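Local structure of periplasmic protein (Legionella pneumophila subsp. pneumophila, 4FGQ) at residues 14-19 and 26-31; 71-74 and 80-83; 92-97 and 158-163; 106-111 and 163-168; 133-138 and 144-149. The protein acts as a calcium-dependent periplasmic protease, LapG, of the bacterial transglutaminase-like cysteine proteinase family. All coordinates share one frame; numbering follows the deposited sequence.

In the fold
The contacts run from a helical end to the edges of the antiparallel sheet. Interaction 1 joins the first two helices and touches interaction 2, where Phe-28 CZ lies 3.8 Å from Val-80 CG2. Interaction 2 borders the calcium site, which holds no metal here: it includes the ligand Tyr-71, and Lys-73 is about 3 Å from Asp-88 between nearest side-chain atoms. Interactions 3 and 4 share Gly-163, centres about 9 Å apart; interaction 3 sets helix 86-100 against the end of strand 153-159, which lies between the two strands of interaction 4. Interaction 5 forms the opposite edge of that sheet and meets interaction 3 through Leu-137 CD2 and Leu-97 CD1, 3.9 Å apart.

Interaction 1: residues 14-19 and 26-31; sequences QKLAQS and KRFTAW
Phe-28 leans from helix 22-38 onto Leu-16 and Ala-17 near the end of helix 10-17. Its CB lies 3.5 Å from Ala-17 CB, the tightest approach between the segments, and almost as near Ala-17 CA. With CG beside the backbone N and anti to the carbonyl carbon (chi1 -83°), the ring is carried toward helix 10-17, beneath Leu-16. CG passes 4.1 Å from Ala-17 CA, which approaches obliquely. Farther out, CD1 and CE1 run under Leu-16: its CB sits over one face of the ring, toward the rim, 4.1 Å from the centroid in a CH-pi contact, and its CD1 comes 4.0 Å from Phe-28 CE1. At the tip, CZ packs against Val-80 CG2. Tyr-20 also meets this ring, and Ile-79 of helix 75-81 touches it, so a third helix shares the small apolar cluster. Beside it, Thr-29 OG1 stands 3.7 Å from Ala-17 CB; this hydroxyl is weakly bonded to Arg-25 O. Ala-17 is therefore gripped by van der Waals contact between Phe-28 and Thr-29, as suits a small residue where two helices joined by a short turn press together in a helical hairpin.

Interaction 2: residues 71-74 and 80-83; sequences YWKS and VDGG
Lys-73 stretches across to Asp-81 and Gly-83, at the point where helix 75-81 ends in a Schellman motif. In that motif Gly-82 takes positive phi, its N returns to Ile-79 O, and Gly-83 N returns to Phe-78 O. The charged interaction comes first: Lys-73 NZ makes a salt bridge with Asp-81 OD2 at 2.8 Å, using the anti lone pair of the carboxylate oxygen, the one turned away from OD1. Glu-60 OE1 forms a second salt bridge with the same ammonium group, so two acids share its charge. The second hydrogen bond goes to the backbone, where Lys-73 NZ donates to Gly-83 O over 2.8 Å. A lysine chain extended beyond CG carries NZ this far, and its methylenes run past the same acceptors, CE lying 3.3 Å from Asp-81 OD2. At the other end of the helix Ser-74 is the N-cap residue, so the contact ties the approach to the helix to its exit. The calcium site adjoins: Tyr-71 is one of its ligands, and Lys-73 N bonds Asp-88 OD1, another ligand. Seen from Gly-83 O, the lysine nitrogen stands at a C=O...N angle of 130°, tilted 31° from the carbonyl plane.

Interaction 3: residues 92-97 and 158-163; sequences IKYFTL and SFNAEG
The Tyr-94 ring and the Asn-160 amide have planes 29° apart, and their side chains cross at a slant; the atoms that touch are CB of the asparagine and the phenol end of the tyrosine. Asn-160 CB approaches the ring obliquely, 3.6 Å from CE1 and 3.5 Å from OH. On the helix side, Tyr-94 CD2 sits over the centre of one face of the neighbouring Phe-95 ring, 3.8 Å above its plane. Tyr-94 CG is anti to the backbone N (chi1 165°), which sends the ring outward from the helix until its hydroxyl meets the loop. There Ala-161 N donates to Tyr-94 OH over 3.0 Å, a nearly straight bond with an N-H...O angle of 162°. Ala-161 CB also presses on the same oxygen, at 3.3 Å. Ser-104 OG is a further hydrogen-bond partner of this hydroxyl and also bonds Glu-162 OE2.

The contact packs helix 86-100 against the antiparallel sheet of this transglutaminase-like fold, at the turn that links strands 153-159 and 164-166. Asn-160 shapes that turn: its OD1 accepts from Glu-162 N, as an Asx turn, and from Gly-163 N at 2.9 Å. The second donor lies nearly along the C=O axis; the first stands above the carbonyl plane. Asn-160 ND2 reaches Leu-107 O, so both ends of the amide are bonded and its rotation is fixed. Asn-160 N closes the loop with a 3.0 Å bond to Gly-163 O.

Interaction 4: residues 106-111 and 163-168; sequences QLRITY and GLWLAK
Arg-108 of strand 107-114 lays its guanidinium flat on the indole of Trp-165, with Gly-163 behind that indole. Gly-163 starts the second segment, and its CA lies 3.6 Å from Trp-165 CH2, on the face of the ring opposite the arginine. Leu-164 begins the edge strand. Trp-165 follows, with its N bonded to Ser-158 O of strand 153-159. That strand runs between the two segments in the six-stranded antiparallel sheet, so the Arg-108 and Trp-165 side chains reach each other over the intervening strand. CG of Trp-165 is beside the backbone N (chi1 -63°), which swings the indole over toward strand 107-114. The stack is nearly parallel: the planes differ by 4°, with centres 3.7 Å apart. Arg-108 CZ stands 16° off the normal through the six-membered ring, a cation-pi contact. NH2 is 3.5 Å from Trp-165 CE2, while NH1 lies over the five-membered ring, 3.7 Å from CG. Nearer the backbone, Arg-108 CD makes a CH-pi contact with the same face, 4.1 Å from the six-membered-ring centroid. Tyr-127 offers the arginine a second cation-pi partner.

Interaction 5: residues 133-138 and 144-149; sequences EPLILD and ILKASA
Residues 135-137 and 145-146 form an antiparallel hairpin at the edge of the sheet, with Leu-135 and Lys-146 a non-hydrogen-bonded pair and Ile-136 and Leu-145 a hydrogen-bonded one. Ile-136 N donates to Leu-145 O at 2.8 Å, whereas the return bond is replaced by a water that donates to Ile-136 O and only weakly accepts from Leu-145 N. Past the strand, Ala-147 N bonds Pro-134 O at 2.9 Å. On the face of Leu-135 and Lys-146, Leu-135 CD2 packs 3.5 Å from Lys-146 CG. Ile-144 bridges two residues: its CG2 touches Leu-135 CB at 3.7 Å, and its CD1 lies 3.9 Å from Leu-137 CG, the two side chains running side by side in the same direction. At the far end Glu-133, extended with CG anti to the backbone N (chi1 -179°), brings OE2 to Ser-148. Ser-148 N donates to it at 2.6 Å; Ser-148 OG lies so close that its contact is doubtful. Lys-146 NZ, 4.7 Å from Glu-133 OE2 and not in contact, may help to stabilise the carboxylate's negative charge. The bond from Ser-148 N would by itself fasten the 3-10 turn 147-149 to the residues just before strand 135-137.

Interaction 1: residues 14-19 and 26-31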
# COMPACT_ATOMS: atom_id res chain seq x y z
N GLN A 14 -6.63 15.95 7.89
CA GLN A 14 -6.41 17.37 8.15
C GLN A 14 -6.24 17.67 9.63
O GLN A 14 -5.52 18.59 10.01
CB GLN A 14 -7.55 18.21 7.57
CG GLN A 14 -7.54 18.34 6.06
CD GLN A 14 -8.83 18.91 5.52
OE1 GLN A 14 -9.83 19.00 6.24
NE2 GLN A 14 -8.83 19.30 4.25
N LYS A 15 -6.92 16.89 10.47
CA LYS A 15 -6.83 17.08 11.91
C LYS A 15 -5.54 16.49 12.47
O LYS A 15 -4.97 17.01 13.42
CB LYS A 15 -8.05 16.49 12.60
CG LYS A 15 -9.34 17.18 12.20
CD LYS A 15 -10.57 16.49 12.77
CE LYS A 15 -11.84 17.08 12.18
NZ LYS A 15 -12.98 16.13 12.26
N LEU A 16 -5.09 15.40 11.86
CA LEU A 16 -3.81 14.83 12.22
C LEU A 16 -2.70 15.83 11.91
O LEU A 16 -1.80 16.04 12.72
CB LEU A 16 -3.57 13.51 11.48
CG LEU A 16 -4.07 12.25 12.18
CD1 LEU A 16 -4.22 11.10 11.19
CD2 LEU A 16 -3.13 11.87 13.30
N ALA A 17 -2.79 16.46 10.73
CA ALA A 17 -1.77 17.40 10.29
C ALA A 17 -1.49 18.48 11.34
O ALA A 17 -0.34 18.79 11.63
CB ALA A 17 -2.16 18.04 8.97
N GLN A 18 -2.56 19.03 11.90
CA GLN A 18 -2.43 20.12 12.87
C GLN A 18 -1.85 19.70 14.22
O GLN A 18 -1.46 20.56 15.02
CB GLN A 18 -3.77 20.85 13.05
CG GLN A 18 -4.16 21.68 11.83
CD GLN A 18 -2.97 22.41 11.21
OE1 GLN A 18 -2.39 23.32 11.82
NE2 GLN A 18 -2.58 22.00 10.01
N SER A 19 -1.77 18.40 14.47
CA SER A 19 -1.17 17.90 15.70
C SER A 19 0.34 17.71 15.56
O SER A 19 1.04 17.52 16.54
CB SER A 19 -1.83 16.57 16.10
OG SER A 19 -3.22 16.75 16.30
N LYS A 26 3.41 18.90 6.96
CA LYS A 26 3.32 19.03 5.50
C LYS A 26 3.01 17.72 4.80
O LYS A 26 2.32 17.72 3.79
CB LYS A 26 4.61 19.62 4.92
CG LYS A 26 4.82 21.09 5.24
CD LYS A 26 6.03 21.62 4.50
CE LYS A 26 6.09 23.13 4.56
NZ LYS A 26 5.71 23.64 5.90
N ARG A 27 3.52 16.60 5.31
CA ARG A 27 3.25 15.31 4.70
C ARG A 27 1.78 14.92 4.86
O ARG A 27 1.17 14.38 3.93
CB ARG A 27 4.17 14.21 5.25
CG ARG A 27 5.61 14.32 4.77
CD ARG A 27 6.43 13.04 5.02
NE ARG A 27 6.54 12.65 6.43
CZ ARG A 27 7.42 13.15 7.29
NH1 ARG A 27 8.28 14.09 6.92
NH2 ARG A 27 7.43 12.70 8.54
N PHE A 28 1.22 15.16 6.04
CA PHE A 28 -0.20 14.88 6.26
C PHE A 28 -1.07 15.72 5.32
O PHE A 28 -1.97 15.20 4.66
CB PHE A 28 -0.60 15.11 7.72
CG PHE A 28 -0.30 13.94 8.62
CD1 PHE A 28 -1.03 12.77 8.54
CD2 PHE A 28 0.73 14.02 9.55
CE1 PHE A 28 -0.76 11.69 9.37
CE2 PHE A 28 1.02 12.94 10.38
CZ PHE A 28 0.28 11.78 10.29
N THR A 29 -0.77 17.01 5.25
CA THR A 29 -1.55 17.90 4.38
C THR A 29 -1.46 17.47 2.92
O THR A 29 -2.45 17.50 2.19
CB THR A 29 -1.08 19.36 4.53
OG1 THR A 29 -1.35 19.79 5.87
CG2 THR A 29 -1.81 20.26 3.54
N ALA A 30 -0.26 17.05 2.51
CA ALA A 30 -0.05 16.59 1.14
C ALA A 30 -0.82 15.31 0.83
O ALA A 30 -1.35 15.16 -0.28
CB ALA A 30 1.44 16.39 0.89
N TRP A 31 -0.89 14.41 1.80
CA TRP A 31 -1.64 13.16 1.68
C TRP A 31 -3.13 13.47 1.52
O TRP A 31 -3.81 12.90 0.66
CB TRP A 31 -1.39 12.33 2.93
CG TRP A 31 -2.00 10.97 2.95
CD1 TRP A 31 -2.37 10.20 1.88
CD2 TRP A 31 -2.31 10.21 4.12
NE1 TRP A 31 -2.90 9.00 2.33
CE2 TRP A 31 -2.87 8.99 3.69
CE3 TRP A 31 -2.16 10.45 5.49
CZ2 TRP A 31 -3.28 8.01 4.59
CZ3 TRP A 31 -2.58 9.47 6.38
CH2 TRP A 31 -3.13 8.27 5.93

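Interaction 2: residues 71-74 and 80-83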
# COMPACT_ATOMS: atom_id res chain seq x y z
N TYR A 71 7.43 -5.62 11.88
CA TYR A 71 6.30 -4.76 12.23
C TYR A 71 5.66 -4.14 10.99
O TYR A 71 6.36 -3.60 10.13
CB TYR A 71 6.78 -3.64 13.16
CG TYR A 71 5.69 -2.75 13.70
CD1 TYR A 71 5.44 -1.50 13.15
CD2 TYR A 71 4.91 -3.15 14.78
CE1 TYR A 71 4.45 -0.68 13.65
CE2 TYR A 71 3.92 -2.34 15.29
CZ TYR A 71 3.69 -1.11 14.72
OH TYR A 71 2.70 -0.31 15.23
N TRP A 72 4.33 -4.23 10.89
CA TRP A 72 3.60 -3.63 9.78
C TRP A 72 3.05 -2.27 10.20
O TRP A 72 2.32 -2.18 11.19
CB TRP A 72 2.42 -4.51 9.35
CG TRP A 72 2.80 -5.79 8.66
CD1 TRP A 72 4.02 -6.39 8.66
CD2 TRP A 72 1.93 -6.61 7.87
NE1 TRP A 72 3.97 -7.56 7.92
CE2 TRP A 72 2.70 -7.71 7.42
CE3 TRP A 72 0.59 -6.54 7.50
CZ2 TRP A 72 2.16 -8.72 6.62
CZ3 TRP A 72 0.05 -7.54 6.71
CH2 TRP A 72 0.84 -8.62 6.28
N LYS A 73 3.38 -1.22 9.45
CA LYS A 73 2.96 0.14 9.80
C LYS A 73 1.59 0.49 9.24
O LYS A 73 1.30 0.23 8.07
CB LYS A 73 3.95 1.17 9.24
CG LYS A 73 5.37 1.03 9.74
CD LYS A 73 6.22 2.22 9.25
CE LYS A 73 7.70 2.01 9.51
NZ LYS A 73 8.49 3.25 9.22
N SER A 74 0.75 1.11 10.07
CA SER A 74 -0.48 1.74 9.58
C SER A 74 -0.10 2.92 8.72
O SER A 74 1.01 3.43 8.84
CB SER A 74 -1.35 2.21 10.75
OG SER A 74 -0.77 3.32 11.40
N VAL A 80 4.08 9.55 9.66
CA VAL A 80 4.88 10.08 10.76
C VAL A 80 6.36 9.75 10.58
O VAL A 80 7.23 10.61 10.76
CB VAL A 80 4.37 9.57 12.13
CG1 VAL A 80 5.36 9.90 13.23
CG2 VAL A 80 3.01 10.17 12.44
N ASP A 81 6.65 8.51 10.18
CA ASP A 81 8.04 8.06 10.04
C ASP A 81 8.70 8.57 8.77
O ASP A 81 9.93 8.57 8.67
CB ASP A 81 8.11 6.54 10.05
CG ASP A 81 7.76 5.94 11.40
OD1 ASP A 81 7.59 6.72 12.37
OD2 ASP A 81 7.67 4.70 11.50
N GLY A 82 7.89 8.99 7.80
CA GLY A 82 8.40 9.44 6.52
C GLY A 82 8.75 8.30 5.59
O GLY A 82 9.50 8.49 4.62
N GLY A 83 8.20 7.12 5.86
CA GLY A 83 8.44 5.97 5.00
C GLY A 83 8.34 4.66 5.76
O GLY A 83 7.77 4.61 6.84

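Interaction 3: residues 92-97 and 158-163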
# COMPACT_ATOMS: atom_id res chain seq x y z
N ILE A 92 -0.06 1.59 2.63
CA ILE A 92 -0.58 2.94 2.51
C ILE A 92 -1.14 3.22 1.12
O ILE A 92 -2.14 3.93 0.98
CB ILE A 92 0.42 4.03 3.00
CG1 ILE A 92 -0.27 5.40 3.03
CG2 ILE A 92 1.67 4.07 2.13
CD1 ILE A 92 0.41 6.43 3.93
N LYS A 93 -0.54 2.63 0.08
CA LYS A 93 -1.10 2.77 -1.26
C LYS A 93 -2.50 2.17 -1.32
O LYS A 93 -3.40 2.76 -1.92
CB LYS A 93 -0.20 2.09 -2.29
CG LYS A 93 1.09 2.87 -2.59
CD LYS A 93 1.98 2.07 -3.54
CE LYS A 93 3.39 2.67 -3.63
NZ LYS A 93 4.24 1.85 -4.54
N TYR A 94 -2.66 1.00 -0.71
CA TYR A 94 -3.95 0.33 -0.66
C TYR A 94 -5.01 1.21 -0.00
O TYR A 94 -6.05 1.49 -0.60
CB TYR A 94 -3.84 -1.02 0.07
CG TYR A 94 -5.20 -1.60 0.45
CD1 TYR A 94 -6.00 -2.22 -0.49
CD2 TYR A 94 -5.67 -1.49 1.75
CE1 TYR A 94 -7.26 -2.75 -0.13
CE2 TYR A 94 -6.91 -1.99 2.12
CZ TYR A 94 -7.70 -2.61 1.17
OH TYR A 94 -8.93 -3.10 1.56
N PHE A 95 -4.76 1.66 1.22
CA PHE A 95 -5.78 2.44 1.93
C PHE A 95 -6.08 3.75 1.22
O PHE A 95 -7.23 4.22 1.20
CB PHE A 95 -5.39 2.67 3.39
CG PHE A 95 -5.67 1.49 4.27
CD1 PHE A 95 -6.99 1.11 4.53
CD2 PHE A 95 -4.64 0.73 4.81
CE1 PHE A 95 -7.27 0.01 5.34
CE2 PHE A 95 -4.91 -0.37 5.61
CZ PHE A 95 -6.23 -0.73 5.88
N THR A 96 -5.07 4.34 0.60
CA THR A 96 -5.26 5.62 -0.07
C THR A 96 -6.11 5.43 -1.33
O THR A 96 -7.00 6.23 -1.60
CB THR A 96 -3.91 6.26 -0.42
OG1 THR A 96 -3.18 6.47 0.79
CG2 THR A 96 -4.11 7.60 -1.11
N LEU A 97 -5.85 4.35 -2.07
CA LEU A 97 -6.66 4.06 -3.26
C LEU A 97 -8.11 3.78 -2.91
O LEU A 97 -9.02 4.22 -3.63
CB LEU A 97 -6.04 2.92 -4.08
CG LEU A 97 -4.86 3.45 -4.92
CD1 LEU A 97 -3.93 2.30 -5.32
CD2 LEU A 97 -5.37 4.20 -6.17
N SER A 158 -2.13 -13.09 -1.04
CA SER A 158 -2.57 -11.71 -1.15
C SER A 158 -3.72 -11.46 -0.18
O SER A 158 -4.34 -12.41 0.30
CB SER A 158 -2.96 -11.36 -2.59
OG SER A 158 -4.07 -12.13 -3.01
N PHE A 159 -3.98 -10.20 0.13
CA PHE A 159 -5.01 -9.89 1.11
C PHE A 159 -5.50 -8.45 0.97
O PHE A 159 -4.84 -7.61 0.34
CB PHE A 159 -4.47 -10.11 2.52
CG PHE A 159 -3.32 -9.23 2.88
CD1 PHE A 159 -3.52 -8.06 3.60
CD2 PHE A 159 -2.02 -9.55 2.48
CE1 PHE A 159 -2.46 -7.24 3.93
CE2 PHE A 159 -0.95 -8.72 2.80
CZ PHE A 159 -1.17 -7.57 3.53
N ASN A 160 -6.66 -8.17 1.54
CA ASN A 160 -7.11 -6.80 1.72
C ASN A 160 -7.94 -6.71 3.00
O ASN A 160 -7.91 -7.63 3.81
CB ASN A 160 -7.87 -6.27 0.49
CG ASN A 160 -9.02 -7.16 0.08
OD1 ASN A 160 -9.58 -7.89 0.90
ND2 ASN A 160 -9.38 -7.12 -1.21
N ALA A 161 -8.68 -5.62 3.19
CA ALA A 161 -9.44 -5.48 4.43
C ALA A 161 -10.47 -6.58 4.61
O ALA A 161 -10.89 -6.88 5.73
CB ALA A 161 -10.09 -4.10 4.51
N GLU A 162 -10.88 -7.20 3.50
CA GLU A 162 -11.96 -8.18 3.55
C GLU A 162 -11.49 -9.63 3.57
O GLU A 162 -12.02 -10.44 4.33
CB GLU A 162 -12.93 -7.98 2.38
CG GLU A 162 -13.75 -6.70 2.44
CD GLU A 162 -12.99 -5.49 1.93
OE1 GLU A 162 -13.18 -4.39 2.49
OE2 GLU A 162 -12.21 -5.63 0.95
N GLY A 163 -10.51 -9.96 2.74
CA GLY A 163 -10.14 -11.35 2.55
C GLY A 163 -8.66 -11.64 2.53
O GLY A 163 -7.82 -10.73 2.58

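Interaction 4: residues 106-111 and 163-168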
# COMPACT_ATOMS: atom_id res chain seq x y z
N GLN A 106 -10.96 -4.72 -5.93
CA GLN A 106 -10.00 -4.75 -7.04
C GLN A 106 -8.56 -4.62 -6.59
O GLN A 106 -7.66 -4.58 -7.42
CB GLN A 106 -10.29 -3.61 -8.02
CG GLN A 106 -11.64 -3.74 -8.68
CD GLN A 106 -11.87 -2.69 -9.75
OE1 GLN A 106 -12.77 -1.85 -9.63
NE2 GLN A 106 -11.04 -2.72 -10.80
N LEU A 107 -8.35 -4.52 -5.28
CA LEU A 107 -7.01 -4.29 -4.76
C LEU A 107 -6.61 -5.39 -3.80
O LEU A 107 -7.34 -5.70 -2.86
CB LEU A 107 -6.96 -2.94 -4.03
CG LEU A 107 -7.20 -1.71 -4.90
CD1 LEU A 107 -7.47 -0.50 -4.03
CD2 LEU A 107 -5.99 -1.46 -5.78
N ARG A 108 -5.45 -5.99 -4.04
CA ARG A 108 -4.95 -6.99 -3.12
C ARG A 108 -3.49 -6.75 -2.85
O ARG A 108 -2.68 -6.75 -3.77
CB ARG A 108 -5.15 -8.40 -3.67
CG ARG A 108 -6.61 -8.79 -3.78
CD ARG A 108 -6.80 -10.21 -4.22
NE ARG A 108 -8.22 -10.49 -4.46
CZ ARG A 108 -8.69 -11.64 -4.95
NH1 ARG A 108 -7.86 -12.62 -5.26
NH2 ARG A 108 -9.99 -11.79 -5.14
N ILE A 109 -3.16 -6.51 -1.58
CA ILE A 109 -1.78 -6.40 -1.17
C ILE A 109 -1.16 -7.78 -1.34
O ILE A 109 -1.71 -8.78 -0.85
CB ILE A 109 -1.68 -5.93 0.29
CG1 ILE A 109 -2.38 -4.57 0.46
CG2 ILE A 109 -0.22 -5.87 0.74
CD1 ILE A 109 -2.67 -4.20 1.93
N THR A 110 -0.02 -7.86 -2.03
CA THR A 110 0.49 -9.16 -2.46
C THR A 110 1.89 -9.44 -1.94
O THR A 110 2.81 -8.66 -2.19
CB THR A 110 0.55 -9.25 -3.99
OG1 THR A 110 -0.77 -9.06 -4.52
CG2 THR A 110 1.06 -10.62 -4.45
N TYR A 111 2.04 -10.56 -1.25
CA TYR A 111 3.33 -11.02 -0.76
C TYR A 111 3.89 -11.97 -1.81
O TYR A 111 3.26 -12.98 -2.14
CB TYR A 111 3.11 -11.73 0.57
CG TYR A 111 4.33 -12.30 1.27
CD1 TYR A 111 4.90 -11.63 2.34
CD2 TYR A 111 4.85 -13.53 0.92
CE1 TYR A 111 5.98 -12.17 3.02
CE2 TYR A 111 5.92 -14.07 1.59
CZ TYR A 111 6.48 -13.38 2.64
OH TYR A 111 7.56 -13.92 3.31
N GLY A 163 -10.51 -9.96 2.74
CA GLY A 163 -10.14 -11.35 2.55
C GLY A 163 -8.66 -11.64 2.53
O GLY A 163 -7.82 -10.73 2.58
N LEU A 164 -8.35 -12.93 2.45
CA LEU A 164 -6.99 -13.44 2.38
C LEU A 164 -7.01 -14.60 1.39
O LEU A 164 -7.85 -15.49 1.51
CB LEU A 164 -6.55 -13.95 3.75
CG LEU A 164 -5.31 -14.84 3.78
CD1 LEU A 164 -4.08 -14.00 3.49
CD2 LEU A 164 -5.19 -15.54 5.13
N TRP A 165 -6.12 -14.57 0.41
CA TRP A 165 -6.10 -15.59 -0.64
C TRP A 165 -4.71 -16.20 -0.80
O TRP A 165 -3.73 -15.48 -0.87
CB TRP A 165 -6.50 -14.96 -1.97
CG TRP A 165 -7.90 -14.41 -2.01
CD1 TRP A 165 -9.02 -15.06 -2.45
CD2 TRP A 165 -8.33 -13.10 -1.61
NE1 TRP A 165 -10.12 -14.23 -2.34
CE2 TRP A 165 -9.72 -13.03 -1.83
CE3 TRP A 165 -7.67 -11.98 -1.09
CZ2 TRP A 165 -10.46 -11.88 -1.54
CZ3 TRP A 165 -8.40 -10.85 -0.80
CH2 TRP A 165 -9.79 -10.80 -1.03
N LEU A 166 -4.62 -17.53 -0.88
CA LEU A 166 -3.34 -18.15 -1.21
C LEU A 166 -3.19 -18.17 -2.73
O LEU A 166 -4.18 -18.34 -3.46
CB LEU A 166 -3.24 -19.56 -0.65
CG LEU A 166 -3.38 -19.71 0.87
CD1 LEU A 166 -2.99 -21.12 1.32
CD2 LEU A 166 -2.56 -18.66 1.60
N ALA A 167 -1.97 -18.00 -3.22
CA ALA A 167 -1.72 -18.01 -4.65
C ALA A 167 -1.69 -19.44 -5.19
O ALA A 167 -1.50 -20.39 -4.43
CB ALA A 167 -0.42 -17.32 -4.97
N LYS A 168 -1.87 -19.57 -6.50
CA LYS A 168 -1.65 -20.82 -7.22
C LYS A 168 -1.63 -20.58 -8.72
O LYS A 168 -2.46 -21.12 -9.46
CB LYS A 168 -2.71 -21.86 -6.85

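Interaction 5: residues 133-138 and 144-149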
# COMPACT_ATOMS: atom_id res chain seq x y z
N GLU A 133 -5.46 -10.30 -15.56
CA GLU A 133 -4.08 -10.19 -15.14
C GLU A 133 -3.91 -8.90 -14.33
O GLU A 133 -4.30 -7.83 -14.80
CB GLU A 133 -3.22 -10.13 -16.39
CG GLU A 133 -1.76 -10.04 -16.13
CD GLU A 133 -0.96 -10.14 -17.40
OE1 GLU A 133 -1.54 -10.10 -18.51
OE2 GLU A 133 0.27 -10.26 -17.30
N PRO A 134 -3.33 -8.99 -13.12
CA PRO A 134 -3.25 -7.79 -12.29
C PRO A 134 -2.11 -6.86 -12.68
O PRO A 134 -1.15 -7.31 -13.32
CB PRO A 134 -3.02 -8.34 -10.88
CG PRO A 134 -2.33 -9.66 -11.11
CD PRO A 134 -2.90 -10.20 -12.40
N LEU A 135 -2.25 -5.59 -12.34
CA LEU A 135 -1.21 -4.58 -12.55
C LEU A 135 -0.48 -4.42 -11.22
O LEU A 135 -1.11 -4.38 -10.16
CB LEU A 135 -1.86 -3.27 -12.96
CG LEU A 135 -2.72 -3.34 -14.22
CD1 LEU A 135 -3.15 -1.92 -14.63
CD2 LEU A 135 -1.98 -4.03 -15.34
N ILE A 136 0.85 -4.32 -11.28
CA ILE A 136 1.67 -4.33 -10.08
C ILE A 136 2.17 -2.94 -9.70
O ILE A 136 2.91 -2.30 -10.46
CB ILE A 136 2.89 -5.28 -10.25
CG1 ILE A 136 2.44 -6.69 -10.64
CG2 ILE A 136 3.70 -5.29 -8.97
CD1 ILE A 136 1.57 -7.38 -9.61
N LEU A 137 1.76 -2.47 -8.53
CA LEU A 137 2.22 -1.19 -7.98
C LEU A 137 3.33 -1.51 -6.97
O LEU A 137 3.07 -2.06 -5.88
CB LEU A 137 1.07 -0.46 -7.28
CG LEU A 137 0.13 0.33 -8.19
CD1 LEU A 137 -0.76 -0.60 -9.02
CD2 LEU A 137 -0.72 1.29 -7.35
N ASP A 138 4.57 -1.16 -7.35
CA ASP A 138 5.77 -1.57 -6.64
C ASP A 138 6.46 -0.35 -6.08
O ASP A 138 6.22 0.77 -6.55
CB ASP A 138 6.69 -2.29 -7.64
CG ASP A 138 7.72 -3.18 -6.98
OD1 ASP A 138 8.01 -3.00 -5.79
OD2 ASP A 138 8.24 -4.07 -7.69
N ILE A 144 3.93 0.94 -13.48
CA ILE A 144 2.90 -0.04 -13.17
C ILE A 144 2.85 -1.01 -14.36
O ILE A 144 2.53 -0.63 -15.49
CB ILE A 144 1.54 0.64 -12.94
CG1 ILE A 144 1.62 1.54 -11.70
CG2 ILE A 144 0.42 -0.40 -12.80
CD1 ILE A 144 0.36 2.39 -11.46
N LEU A 145 3.16 -2.28 -14.08
CA LEU A 145 3.35 -3.29 -15.11
C LEU A 145 2.44 -4.48 -14.83
O LEU A 145 2.16 -4.79 -13.67
CB LEU A 145 4.81 -3.76 -15.13
CG LEU A 145 5.83 -2.71 -15.58
CD1 LEU A 145 7.26 -3.15 -15.28
CD2 LEU A 145 5.66 -2.41 -17.06
N LYS A 146 2.01 -5.15 -15.89
CA LYS A 146 1.21 -6.37 -15.77
C LYS A 146 2.01 -7.47 -15.09
O LYS A 146 3.24 -7.50 -15.18
CB LYS A 146 0.78 -6.86 -17.16
CG LYS A 146 -0.46 -6.18 -17.71
CD LYS A 146 -0.76 -6.64 -19.14
CE LYS A 146 0.21 -6.04 -20.16
NZ LYS A 146 1.45 -6.85 -20.32
N ALA A 147 1.31 -8.39 -14.44
CA ALA A 147 1.99 -9.51 -13.79
C ALA A 147 2.94 -10.28 -14.71
O ALA A 147 4.04 -10.65 -14.29
CB ALA A 147 0.98 -10.46 -13.15
N SER A 148 2.54 -10.52 -15.96
CA SER A 148 3.40 -11.28 -16.88
C SER A 148 4.65 -10.50 -17.27
O SER A 148 5.62 -11.08 -17.76
CB SER A 148 2.65 -11.69 -18.14
OG SER A 148 2.16 -10.54 -18.81
N ALA A 149 4.63 -9.19 -17.05
CA ALA A 149 5.80 -8.35 -17.30
C ALA A 149 6.64 -8.22 -16.03
O ALA A 149 7.62 -7.46 -15.99
CB ALA A 149 5.39 -6.98 -17.81
O HOH W 1 5.46 -2.93 -11.61